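Local coordinates for DUF2019 domain-containing protein (Rhodopseudomonas palustris, PDB 2I9C) that is of unknown function but folds as a small all-helical domain of the DUF2019 family, which is grouped with the tetratricopeptide-like helical repeat proteins, at residues D5-T10 and A48-A53; D13-F18 and L63-Y68; A19-E24 and N38-V43; A77-L82 and A105-M110. One frame throughout, in Å; residues are numbered along the deposited sequence. Where two conformers were deposited one is given.

In the fold
All four contacts belong to one strandless bundle. Helices 11-30 and 34-53 form a hairpin: contact 3 pairs the middle of helix 11-30 with the early turns of helix 34-53, while contact 1 brings the loop before the first helix onto the last turns of the second, about 15 Å away between centres. Contact 2, about 12 Å from contact 3, joins helix 11-30 to the loop that leads into helix 71-79, and contact 4 ties that helix to helix 104-117. Along the chain contacts 1 and 2 cross, contact 3 lies within both, and contact 4 follows. Contacts 2 and 4 touch through Phe18, Phe66, Leu80 and Thr81, so the hairpin and the later helices form one core.

Contact 1 of 4, residues D5-T10 and A48-A53; sequences DLHQMT and ADELKA
Glu50 reaches from helix 34-53 to the turn at Leu6 and His7, packing CG on the first and its carboxylate on the backbone of the second, with no hydrogen bond or salt bridge across the segments. Its CG lies 4.1 Å from Leu6 CB and 3.8 Å from Leu6 O. The carboxylate comes up against His7, where Glu50 OE2 is 3.3 Å from His7 CA, a close carbon-oxygen approach. The imidazole crosses the glutamate almost squarely, its plane 63° from that of the carboxylate, and His7 ND1 stays 4.0 Å from OE2. Glu50 arrives there with CG anti to its backbone N (chi1 175°) and then bends at chi2 (64°), which swings the carboxylate round to His7. The surface it meets is a compact N-terminal motif: an Asx turn, in which Asp5 OD1 accepts the His7 N-H at 2.9 Å, overlaps a type I beta turn closed by Met9 N and Leu6 O at 3.0 Å. Thr10 then serves as N-cap of helix 11-30, its OG1 bonded to Asp13 N. In the next shell lies Arg54, salt-bridged to Glu50 OE2 and also hydrogen-bonded through NH2 to Met9 O, so that one guanidinium joins helix 34-53 to the loop. With an alanine here in place of Glu50, Arg54 would probably be left without its carboxylate mate and a gap opened beside Leu6 and His7. Farther out, Met9, a selenomethionine, packs on Leu14 and Leu17 of helix 11-30, and Leu6 rests on Glu46 and Ile47 of helix 34-53.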
loop_
_atom_site.group_PDB
_atom_site.type_symbol
_atom_site.label_atom_id
_atom_site.label_comp_id
_atom_site.label_asym_id
_atom_site.label_seq_id
_atom_site.Cartn_x
_atom_site.Cartn_y
_atom_site.Cartn_z
ATOM N N ASP A 5 -1.231 -0.455 19.186
ATOM C CA ASP A 5 0.200 -0.599 19.495
ATOM C C ASP A 5 0.824 -1.796 18.726
ATOM O O ASP A 5 0.553 -2.973 19.022
ATOM C CB ASP A 5 0.421 -0.716 21.019
ATOM C CG ASP A 5 1.871 -1.074 21.395
ATOM O OD1 ASP A 5 2.768 -1.009 20.516
ATOM O OD2 ASP A 5 2.112 -1.430 22.581
ATOM N N LEU A 6 1.673 -1.475 17.749
ATOM C CA LEU A 6 2.275 -2.469 16.842
ATOM C C LEU A 6 3.767 -2.503 17.062
ATOM O O LEU A 6 4.504 -3.219 16.387
ATOM C CB LEU A 6 1.985 -2.076 15.401
ATOM C CG LEU A 6 0.503 -2.100 15.102
ATOM C CD1 LEU A 6 0.216 -1.399 13.795
ATOM C CD2 LEU A 6 0.002 -3.533 15.112
ATOM N N HIS A 7 4.189 -1.722 18.048
ATOM C CA HIS A 7 5.580 -1.481 18.364
ATOM C C HIS A 7 6.308 -2.757 18.746
ATOM O O HIS A 7 7.530 -2.831 18.635
ATOM C CB HIS A 7 5.645 -0.461 19.524
ATOM C CG HIS A 7 6.988 0.159 19.712
ATOM N ND1 HIS A 7 7.273 1.444 19.303
ATOM C CD2 HIS A 7 8.129 -0.329 20.258
ATOM C CE1 HIS A 7 8.527 1.730 19.607
ATOM N NE2 HIS A 7 9.073 0.666 20.179
ATOM N N GLN A 8 5.548 -3.757 19.196
ATOM C CA GLN A 8 6.119 -5.021 19.680
ATOM C C GLN A 8 6.208 -6.101 18.598
ATOM O O GLN A 8 6.751 -7.178 18.821
ATOM C CB GLN A 8 5.352 -5.542 20.917
ATOM C CG GLN A 8 5.472 -4.639 22.122
ATOM C CD GLN A 8 6.900 -4.158 22.304
ATOM O OE1 GLN A 8 7.849 -4.962 22.349
ATOM N NE2 GLN A 8 7.064 -2.838 22.392
HETATM N N MSE A 9 5.660 -5.798 17.428
HETATM C CA MSE A 9 5.642 -6.752 16.332
HETATM C C MSE A 9 6.919 -6.701 15.534
HETATM O O MSE A 9 7.490 -5.623 15.363
HETATM C CB MSE A 9 4.450 -6.476 15.430
HETATM C CG MSE A 9 3.189 -7.154 15.921
HETATM SE SE MSE A 9 1.687 -6.906 14.645
HETATM C CE MSE A 9 2.445 -7.484 13.124
ATOM N N THR A 10 7.379 -7.862 15.064
ATOM C CA THR A 10 8.569 -7.910 14.216
ATOM C C THR A 10 8.236 -7.309 12.858
ATOM O O THR A 10 7.106 -7.303 12.440
ATOM C CB THR A 10 9.168 -9.329 13.999
ATOM O OG1 THR A 10 8.271 -10.134 13.247
ATOM C CG2 THR A 10 9.545 -10.030 15.329
ATOM N N ALA A 48 2.035 0.780 8.237
ATOM C CA ALA A 48 2.998 1.541 7.447
ATOM C C ALA A 48 3.698 2.581 8.293
ATOM O O ALA A 48 4.908 2.751 8.146
ATOM C CB ALA A 48 2.334 2.199 6.268
ATOM N N ASP A 49 2.958 3.252 9.192
ATOM C CA ASP A 49 3.559 4.235 10.135
ATOM C C ASP A 49 4.540 3.611 11.095
ATOM O O ASP A 49 5.586 4.188 11.393
ATOM C CB ASP A 49 2.491 4.989 10.936
ATOM C CG ASP A 49 1.832 6.097 10.117
ATOM O OD1 ASP A 49 2.216 6.293 8.928
ATOM O OD2 ASP A 49 0.909 6.729 10.647
ATOM N N GLU A 50 4.208 2.418 11.584
ATOM C CA GLU A 50 5.134 1.697 12.453
ATOM C C GLU A 50 6.430 1.315 11.680
ATOM O O GLU A 50 7.530 1.459 12.191
ATOM C CB GLU A 50 4.461 0.449 13.068
ATOM C CG GLU A 50 5.413 -0.430 13.905
ATOM C CD GLU A 50 5.958 0.259 15.158
ATOM O OE1 GLU A 50 5.363 1.249 15.685
ATOM O OE2 GLU A 50 7.010 -0.181 15.630
ATOM N N LEU A 51 6.280 0.814 10.460
ATOM C CA LEU A 51 7.438 0.396 9.676
ATOM C C LEU A 51 8.293 1.641 9.381
ATOM O O LEU A 51 9.508 1.602 9.494
ATOM C CB LEU A 51 6.989 -0.253 8.360
ATOM C CG LEU A 51 6.465 -1.678 8.452
ATOM C CD1 LEU A 51 5.712 -2.035 7.175
ATOM C CD2 LEU A 51 7.640 -2.628 8.642
ATOM N N LYS A 52 7.647 2.729 8.980
ATOM C CA LYS A 52 8.350 4.003 8.763
ATOM C C LYS A 52 9.143 4.439 10.018
ATOM O O LYS A 52 10.290 4.820 9.885
ATOM C CB LYS A 52 7.378 5.110 8.297
ATOM C CG LYS A 52 8.050 6.504 8.199
ATOM C CD LYS A 52 7.077 7.636 7.859
ATOM C CE LYS A 52 6.015 7.798 8.927
ATOM N NZ LYS A 52 5.491 9.198 9.024
ATOM N N ALA A 53 8.565 4.317 11.220
ATOM C CA ALA A 53 9.244 4.722 12.475
ATOM C C ALA A 53 10.468 3.917 12.876
ATOM O O ALA A 53 11.198 4.311 13.796
ATOM C CB ALA A 53 8.257 4.787 13.655
#

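Contact 2 of 4, residues D13-F18 and L63-Y68; sequences DLVALF and LSLFEY
Val15 and Leu65 mark the nearest backbone approach, CA to CA 8.1 Å, where a turn of helix 11-30 faces a short 3-10 segment and no backbone bond joins the two. The gap is filled by side chains, and Leu65 does most of the filling. Its two methyls divide the work. CD2 meets Val15 CG1 at 3.8 Å, the two side chains running past each other from opposite directions, with Leu65 CG only slightly farther from the same methyl. CD1 turns instead to the Phe18 ring, coming to 3.3 Å from CD2 of the phenylalanine and 3.8 Å from its CE2, an approach oblique to the ring and tight for two carbons. Residues one helical turn apart thus receive one leucine between them, an instance of how a branched side chain can serve two neighbours at once. Phe18 sends CG directly opposite the backbone N (chi1 -177°), and although its CB does not point at the loop, this torsion carries the ring across to it. Val15 is set likewise, with CG1 as the methyl opposite the backbone N (chi1 179°). Every touching residue is buried and no polar atom takes part, so the contact is purely apolar. Past Phe18, Leu65 rests on Ala19 of helix 11-30 and on Ala77 of helix 71-79. The Phe18 ring in turn meets Met44 of helix 34-53, Gln76 of helix 71-79 and Leu80 just beyond, which places it where three helices converge; the bundle has no strand.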
loop_
_atom_site.group_PDB
_atom_site.type_symbol
_atom_site.label_atom_id
_atom_site.label_comp_id
_atom_site.label_asym_id
_atom_site.label_seq_id
_atom_site.Cartn_x
_atom_site.Cartn_y
_atom_site.Cartn_z
ATOM N N ASP A 13 6.529 -9.802 10.572
ATOM C CA ASP A 13 5.116 -9.981 10.960
ATOM C C ASP A 13 4.254 -8.815 10.482
ATOM O O ASP A 13 3.115 -9.027 10.066
ATOM C CB ASP A 13 4.948 -10.129 12.491
ATOM C CG ASP A 13 5.274 -11.547 13.001
ATOM O OD1 ASP A 13 5.389 -12.489 12.173
ATOM O OD2 ASP A 13 5.420 -11.722 14.254
ATOM N N LEU A 14 4.789 -7.598 10.574
ATOM C CA LEU A 14 4.130 -6.393 10.004
ATOM C C LEU A 14 3.876 -6.506 8.481
ATOM O O LEU A 14 2.776 -6.152 7.984
ATOM C CB LEU A 14 4.942 -5.127 10.347
ATOM C CG LEU A 14 4.887 -4.721 11.845
ATOM C CD1 LEU A 14 5.965 -3.758 12.155
ATOM C CD2 LEU A 14 3.507 -4.117 12.222
ATOM N N VAL A 15 4.881 -6.955 7.737
ATOM C CA VAL A 15 4.691 -7.180 6.288
ATOM C C VAL A 15 3.586 -8.207 6.005
ATOM O O VAL A 15 2.731 -7.994 5.135
ATOM C CB VAL A 15 6.016 -7.548 5.554
ATOM C CG1 VAL A 15 5.761 -7.802 4.064
ATOM C CG2 VAL A 15 6.991 -6.383 5.646
ATOM N N ALA A 16 3.612 -9.326 6.744
ATOM C CA ALA A 16 2.632 -10.386 6.541
ATOM C C ALA A 16 1.264 -9.806 6.905
ATOM O O ALA A 16 0.288 -10.077 6.231
ATOM C CB ALA A 16 2.956 -11.657 7.403
ATOM N N LEU A 17 1.177 -9.042 8.007
ATOM C CA LEU A 17 -0.146 -8.516 8.400
ATOM C C LEU A 17 -0.626 -7.441 7.400
ATOM O O LEU A 17 -1.803 -7.371 7.076
ATOM C CB LEU A 17 -0.117 -7.956 9.830
ATOM C CG LEU A 17 -1.460 -7.459 10.374
ATOM C CD1 LEU A 17 -2.470 -8.678 10.556
ATOM C CD2 LEU A 17 -1.207 -6.711 11.736
ATOM N N PHE A 18 0.292 -6.613 6.919
ATOM C CA PHE A 18 -0.038 -5.648 5.869
ATOM C C PHE A 18 -0.717 -6.392 4.686
ATOM O O PHE A 18 -1.746 -5.946 4.171
ATOM C CB PHE A 18 1.239 -4.928 5.396
ATOM C CG PHE A 18 0.995 -3.841 4.341
ATOM C CD1 PHE A 18 0.968 -2.487 4.695
ATOM C CD2 PHE A 18 0.804 -4.186 3.008
ATOM C CE1 PHE A 18 0.773 -1.495 3.723
ATOM C CE2 PHE A 18 0.595 -3.225 2.027
ATOM C CZ PHE A 18 0.586 -1.876 2.385
ATOM N N LEU A 63 8.303 -3.605 -0.341
ATOM C CA LEU A 63 8.676 -3.874 -1.709
ATOM C C LEU A 63 8.487 -5.374 -2.085
ATOM O O LEU A 63 8.168 -5.669 -3.238
ATOM C CB LEU A 63 10.119 -3.395 -1.971
ATOM C CG LEU A 63 10.472 -1.891 -2.044
ATOM C CD1 LEU A 63 11.987 -1.724 -2.211
ATOM C CD2 LEU A 63 9.785 -1.216 -3.259
ATOM N N SER A 64 8.672 -6.298 -1.129
ATOM C CA SER A 64 8.439 -7.756 -1.345
ATOM C C SER A 64 7.018 -8.080 -1.789
ATOM O O SER A 64 6.755 -9.150 -2.343
ATOM C CB SER A 64 8.651 -8.507 -0.048
ATOM O OG SER A 64 10.033 -8.598 0.245
ATOM N N LEU A 65 6.092 -7.169 -1.521
ATOM C CA LEU A 65 4.720 -7.389 -1.854
ATOM C C LEU A 65 4.312 -7.017 -3.268
ATOM O O LEU A 65 3.154 -7.182 -3.606
ATOM C CB LEU A 65 3.847 -6.617 -0.872
ATOM C CG LEU A 65 4.002 -7.012 0.595
ATOM C CD1 LEU A 65 2.951 -6.173 1.419
ATOM C CD2 LEU A 65 3.797 -8.520 0.855
ATOM N N PHE A 66 5.229 -6.460 -4.073
ATOM C CA PHE A 66 4.892 -6.045 -5.462
ATOM C C PHE A 66 4.513 -7.250 -6.328
ATOM O O PHE A 66 3.857 -7.056 -7.353
ATOM C CB PHE A 66 6.075 -5.344 -6.129
ATOM C CG PHE A 66 6.275 -3.880 -5.718
ATOM C CD1 PHE A 66 5.646 -3.337 -4.601
ATOM C CD2 PHE A 66 7.179 -3.067 -6.438
ATOM C CE1 PHE A 66 5.905 -2.034 -4.217
ATOM C CE2 PHE A 66 7.400 -1.709 -6.077
ATOM C CZ PHE A 66 6.771 -1.194 -4.971
ATOM N N GLU A 67 4.990 -8.456 -5.980
ATOM C CA GLU A 67 4.606 -9.689 -6.696
ATOM C C GLU A 67 3.437 -10.441 -6.011
ATOM O O GLU A 67 2.961 -11.445 -6.514
ATOM C CB GLU A 67 5.808 -10.619 -6.926
ATOM C CG GLU A 67 6.910 -9.946 -7.715
ATOM C CD GLU A 67 8.078 -10.862 -7.944
ATOM O OE1 GLU A 67 7.946 -12.044 -7.618
ATOM O OE2 GLU A 67 9.124 -10.399 -8.427
ATOM N N TYR A 68 2.954 -9.915 -4.893
ATOM C CA TYR A 68 1.830 -10.544 -4.152
ATOM C C TYR A 68 0.591 -10.709 -5.102
ATOM O O TYR A 68 0.238 -9.764 -5.773
ATOM C CB TYR A 68 1.479 -9.724 -2.878
ATOM C CG TYR A 68 0.562 -10.500 -1.960
ATOM C CD1 TYR A 68 1.093 -11.240 -0.884
ATOM C CD2 TYR A 68 -0.810 -10.607 -2.237
ATOM C CE1 TYR A 68 0.290 -12.035 -0.089
ATOM C CE2 TYR A 68 -1.637 -11.428 -1.454
ATOM C CZ TYR A 68 -1.076 -12.101 -0.372
ATOM O OH TYR A 68 -1.864 -12.852 0.405
#

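Contact 3 of 4, residues A19-E24 and N38-V43; sequences AKVTVE and NRLFGV
The flat groups of Glu24 are met by the two methyls of Leu40. CD1 sits above the plane of the Glu24 main-chain carbonyl, 3.5 Å from Glu24 C, and CD2 comes to 3.9 Å from OE1 of the carboxylate. The leucine crosses the glutamate at about a right angle, and Glu24 CB is 3.6 Å from Leu40 CD1. One turn back along helix 11-30, Val21 CB meets the second methyl, 4.0 Å from Leu40 CD2, and Val21 CG1 meets Val43 CG1 at the same distance. Val43 turns CG1 anti to its backbone N (chi1 176°), which brings that methyl to Val21. The axes of these segments pass 9.0 Å apart at 157°, nearly antiparallel, as expected of an alpha-alpha hairpin and consistent with the family's kinship to tetratricopeptide-type proteins. Met44 continues the packing along Val21 and Thr22. With no hydrogen bond or salt bridge between the segments, cohesion here rests on van der Waals fit of Val21, Leu40 and Val43, and of Leu40 on the aliphatic and main-chain part of Glu24, whose charge has a long, weak ion pair with Arg36.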
loop_
_atom_site.group_PDB
_atom_site.type_symbol
_atom_site.label_atom_id
_atom_site.label_comp_id
_atom_site.label_asym_id
_atom_site.label_seq_id
_atom_site.Cartn_x
_atom_site.Cartn_y
_atom_site.Cartn_z
ATOM N N ALA A 19 -0.125 -7.489 4.215
ATOM C CA ALA A 19 -0.726 -8.191 3.082
ATOM C C ALA A 19 -2.115 -8.787 3.424
ATOM O O ALA A 19 -3.042 -8.730 2.607
ATOM C CB ALA A 19 0.228 -9.313 2.541
ATOM N N LYS A 20 -2.240 -9.367 4.622
ATOM C CA LYS A 20 -3.518 -9.966 5.051
ATOM C C LYS A 20 -4.617 -8.910 5.109
ATOM O O LYS A 20 -5.711 -9.147 4.623
ATOM C CB LYS A 20 -3.391 -10.711 6.402
ATOM C CG LYS A 20 -4.651 -11.510 6.830
ATOM C CD LYS A 20 -4.558 -12.055 8.255
ATOM C CE LYS A 20 -5.324 -13.378 8.370
ATOM N NZ LYS A 20 -6.359 -13.331 9.440
ATOM N N VAL A 21 -4.333 -7.750 5.703
ATOM C CA VAL A 21 -5.392 -6.727 5.823
ATOM C C VAL A 21 -5.761 -6.065 4.481
ATOM O O VAL A 21 -6.890 -5.647 4.276
ATOM C CB VAL A 21 -5.131 -5.644 6.969
ATOM C CG1 VAL A 21 -4.726 -6.287 8.223
ATOM C CG2 VAL A 21 -4.087 -4.665 6.557
ATOM N N THR A 22 -4.812 -5.968 3.572
ATOM C CA THR A 22 -5.062 -5.393 2.275
ATOM C C THR A 22 -5.771 -6.377 1.306
ATOM O O THR A 22 -6.600 -5.967 0.470
ATOM C CB THR A 22 -3.741 -4.826 1.793
ATOM O OG1 THR A 22 -3.214 -4.026 2.871
ATOM C CG2 THR A 22 -3.912 -3.970 0.569
ATOM N N VAL A 23 -5.481 -7.675 1.438
ATOM C CA VAL A 23 -6.341 -8.706 0.782
ATOM C C VAL A 23 -7.788 -8.547 1.280
ATOM O O VAL A 23 -8.742 -8.533 0.507
ATOM C CB VAL A 23 -5.814 -10.128 1.105
ATOM C CG1 VAL A 23 -6.882 -11.205 0.871
ATOM C CG2 VAL A 23 -4.562 -10.423 0.239
ATOM N N GLU A 24 -7.959 -8.442 2.594
ATOM C CA GLU A 24 -9.282 -8.247 3.140
ATOM C C GLU A 24 -9.918 -6.918 2.723
ATOM O O GLU A 24 -11.129 -6.870 2.564
ATOM C CB GLU A 24 -9.276 -8.427 4.648
ATOM C CG GLU A 24 -8.995 -9.898 5.045
ATOM C CD GLU A 24 -8.954 -10.106 6.567
ATOM O OE1 GLU A 24 -9.657 -9.360 7.300
ATOM O OE2 GLU A 24 -8.206 -11.020 7.022
ATOM N N ASN A 38 -12.939 0.460 5.581
ATOM C CA ASN A 38 -12.404 1.635 6.260
ATOM C C ASN A 38 -11.555 1.254 7.481
ATOM O O ASN A 38 -10.481 1.815 7.701
ATOM C CB ASN A 38 -13.570 2.585 6.679
ATOM C CG ASN A 38 -14.240 3.226 5.487
ATOM O OD1 ASN A 38 -13.613 3.414 4.417
ATOM N ND2 ASN A 38 -15.516 3.577 5.654
ATOM N N ARG A 39 -12.020 0.286 8.265
ATOM C CA ARG A 39 -11.238 -0.142 9.427
ATOM C C ARG A 39 -9.955 -0.856 9.011
ATOM O O ARG A 39 -8.908 -0.604 9.575
ATOM C CB ARG A 39 -12.057 -0.968 10.404
ATOM C CG ARG A 39 -13.237 -0.208 10.994
ATOM C CD ARG A 39 -13.765 -0.881 12.258
ATOM N NE ARG A 39 -14.673 -0.003 12.946
ATOM C CZ ARG A 39 -14.292 0.916 13.830
ATOM N NH1 ARG A 39 -13.006 1.078 14.116
ATOM N NH2 ARG A 39 -15.178 1.696 14.380
ATOM N N LEU A 40 -10.039 -1.744 8.026
ATOM C CA LEU A 40 -8.850 -2.373 7.436
ATOM C C LEU A 40 -7.860 -1.369 6.857
ATOM O O LEU A 40 -6.637 -1.548 6.983
ATOM C CB LEU A 40 -9.281 -3.386 6.377
ATOM C CG LEU A 40 -10.017 -4.604 6.935
ATOM C CD1 LEU A 40 -10.655 -5.287 5.758
ATOM C CD2 LEU A 40 -9.101 -5.551 7.687
ATOM N N PHE A 41 -8.368 -0.305 6.240
ATOM C CA PHE A 41 -7.489 0.771 5.776
ATOM C C PHE A 41 -6.725 1.428 6.920
ATOM O O PHE A 41 -5.516 1.625 6.801
ATOM C CB PHE A 41 -8.253 1.843 4.963
ATOM C CG PHE A 41 -7.347 2.854 4.293
ATOM C CD1 PHE A 41 -6.805 2.579 3.031
ATOM C CD2 PHE A 41 -6.997 4.043 4.930
ATOM C CE1 PHE A 41 -5.955 3.499 2.404
ATOM C CE2 PHE A 41 -6.147 4.976 4.316
ATOM C CZ PHE A 41 -5.626 4.696 3.036
ATOM N N GLY A 42 -7.432 1.790 8.008
ATOM C CA GLY A 42 -6.785 2.344 9.215
ATOM C C GLY A 42 -5.700 1.423 9.777
ATOM O O GLY A 42 -4.604 1.876 10.137
ATOM N N VAL A 43 -6.003 0.136 9.876
ATOM C CA VAL A 43 -4.999 -0.834 10.343
ATOM C C VAL A 43 -3.759 -0.821 9.452
ATOM O O VAL A 43 -2.607 -0.800 9.948
ATOM C CB VAL A 43 -5.579 -2.274 10.443
ATOM C CG1 VAL A 43 -4.490 -3.236 10.838
ATOM C CG2 VAL A 43 -6.660 -2.315 11.503
#

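Contact 4 of 4, residues A77-L82 and A105-M110; sequences AAKLTL and AGDAGM
Lys79 and Asp107 find each other through two torsions: the lysine chain bends at chi3 (75°), and the aspartate sets CG opposite its backbone N (chi1 -173°). The bend brings the ammonium of helix 71-79 to the carboxylate of helix 104-117 at about a right angle between the side chains. Lys79 NZ donates to Asp107 OD1 at 3.0 Å, meeting that oxygen's syn lone pair, on the side of OD2, and reaches OD2 only weakly at 3.4 Å. This lopsided fork is a salt bridge in which OD1 is the nearer acceptor and OD2 a weak one. The lysine's methylenes lie close as well, Lys79 CE being 3.5 Å from Asp107 OD1, so the last part of the chain lies against the acid. A methionine in place of Lys79 would probably leave Asp107 without its cationic mate and remove the single polar link between these segments. The chain closes off behind Lys79 with a type I turn from Lys79 to Leu82, and Thr81 OG1 donates to Ala77 O at 2.8 Å. The bridge lies at the surface, above an apolar layer. Below it Leu82 packs on Cys111 and Leu115 of helix 104-117, Ala78 and Thr81 meet helix 86-99, and Leu80 packs on Met44 and Ala48 of helix 34-53.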
loop_
_atom_site.group_PDB
_atom_site.type_symbol
_atom_site.label_atom_id
_atom_site.label_comp_id
_atom_site.label_asym_id
_atom_site.label_seq_id
_atom_site.Cartn_x
_atom_site.Cartn_y
_atom_site.Cartn_z
ATOM N N ALA A 77 1.012 -1.284 -1.575
ATOM C CA ALA A 77 2.456 -1.422 -1.351
ATOM C C ALA A 77 3.250 -0.405 -2.200
ATOM O O ALA A 77 4.192 0.214 -1.697
ATOM C CB ALA A 77 2.947 -2.893 -1.644
ATOM N N ALA A 78 2.833 -0.197 -3.443
ATOM C CA ALA A 78 3.477 0.773 -4.303
ATOM C C ALA A 78 3.191 2.188 -3.830
ATOM O O ALA A 78 4.095 3.030 -3.760
ATOM C CB ALA A 78 3.040 0.575 -5.767
ATOM N N LYS A 79 1.941 2.467 -3.456
ATOM C CA LYS A 79 1.641 3.811 -2.907
ATOM C C LYS A 79 2.454 4.145 -1.659
ATOM O O LYS A 79 2.932 5.252 -1.508
ATOM C CB LYS A 79 0.144 3.989 -2.619
ATOM C CG LYS A 79 -0.668 4.185 -3.884
ATOM C CD LYS A 79 -2.145 4.043 -3.677
ATOM C CE LYS A 79 -2.780 5.229 -2.993
ATOM N NZ LYS A 79 -4.228 4.854 -2.683
ATOM N N LEU A 80 2.638 3.175 -0.790
ATOM C CA LEU A 80 3.315 3.411 0.500
ATOM C C LEU A 80 4.837 3.270 0.426
ATOM O O LEU A 80 5.535 3.461 1.435
ATOM C CB LEU A 80 2.750 2.450 1.588
ATOM C CG LEU A 80 1.358 2.898 2.089
ATOM C CD1 LEU A 80 0.666 1.829 2.945
ATOM C CD2 LEU A 80 1.507 4.159 2.904
ATOM N N THR A 81 5.364 2.919 -0.746
ATOM C CA THR A 81 6.814 2.919 -0.915
ATOM C C THR A 81 7.324 4.025 -1.834
ATOM O O THR A 81 8.526 4.053 -2.151
ATOM C CB THR A 81 7.361 1.543 -1.367
ATOM O OG1 THR A 81 6.683 1.090 -2.546
ATOM C CG2 THR A 81 7.160 0.515 -0.293
ATOM N N LEU A 82 6.451 4.924 -2.283
ATOM C CA LEU A 82 6.920 6.026 -3.153
ATOM C C LEU A 82 8.020 6.862 -2.487
ATOM O O LEU A 82 8.900 7.350 -3.163
ATOM C CB LEU A 82 5.779 6.945 -3.597
ATOM C CG LEU A 82 4.874 6.395 -4.708
ATOM C CD1 LEU A 82 3.466 7.044 -4.597
ATOM C CD2 LEU A 82 5.504 6.706 -6.055
ATOM N N ALA A 105 -6.459 0.252 -11.026
ATOM C CA ALA A 105 -5.783 0.979 -12.128
ATOM C C ALA A 105 -6.148 2.478 -12.169
ATOM O O ALA A 105 -5.334 3.301 -12.590
ATOM C CB ALA A 105 -6.099 0.335 -13.447
ATOM N N GLY A 106 -7.346 2.840 -11.697
ATOM C CA GLY A 106 -7.785 4.257 -11.740
ATOM C C GLY A 106 -7.157 4.982 -10.568
ATOM O O GLY A 106 -6.733 6.131 -10.689
ATOM N N ASP A 107 -7.063 4.283 -9.433
ATOM C CA ASP A 107 -6.419 4.801 -8.226
ATOM C C ASP A 107 -4.929 5.043 -8.573
ATOM O O ASP A 107 -4.392 6.101 -8.268
ATOM C CB ASP A 107 -6.612 3.780 -7.077
ATOM C CG ASP A 107 -6.135 4.260 -5.719
ATOM O OD1 ASP A 107 -5.076 4.909 -5.568
ATOM O OD2 ASP A 107 -6.789 3.901 -4.723
ATOM N N ALA A 108 -4.276 4.083 -9.235
ATOM C CA ALA A 108 -2.852 4.224 -9.590
ATOM C C ALA A 108 -2.615 5.338 -10.590
ATOM O O ALA A 108 -1.643 6.064 -10.465
ATOM C CB ALA A 108 -2.296 2.908 -10.080
ATOM N N GLY A 109 -3.540 5.483 -11.551
ATOM C CA GLY A 109 -3.529 6.544 -12.551
ATOM C C GLY A 109 -3.598 7.918 -11.895
ATOM O O GLY A 109 -2.780 8.804 -12.222
HETATM N N MSE A 110 -4.542 8.095 -10.960
HETATM C CA MSE A 110 -4.670 9.341 -10.195
HETATM C C MSE A 110 -3.407 9.652 -9.349
HETATM O O MSE A 110 -2.949 10.811 -9.308
HETATM C CB MSE A 110 -5.948 9.328 -9.343
HETATM C CG MSE A 110 -6.247 10.631 -8.555
HETATM SE SE MSE A 110 -7.258 12.085 -9.515
HETATM C CE MSE A 110 -5.766 13.033 -10.317
#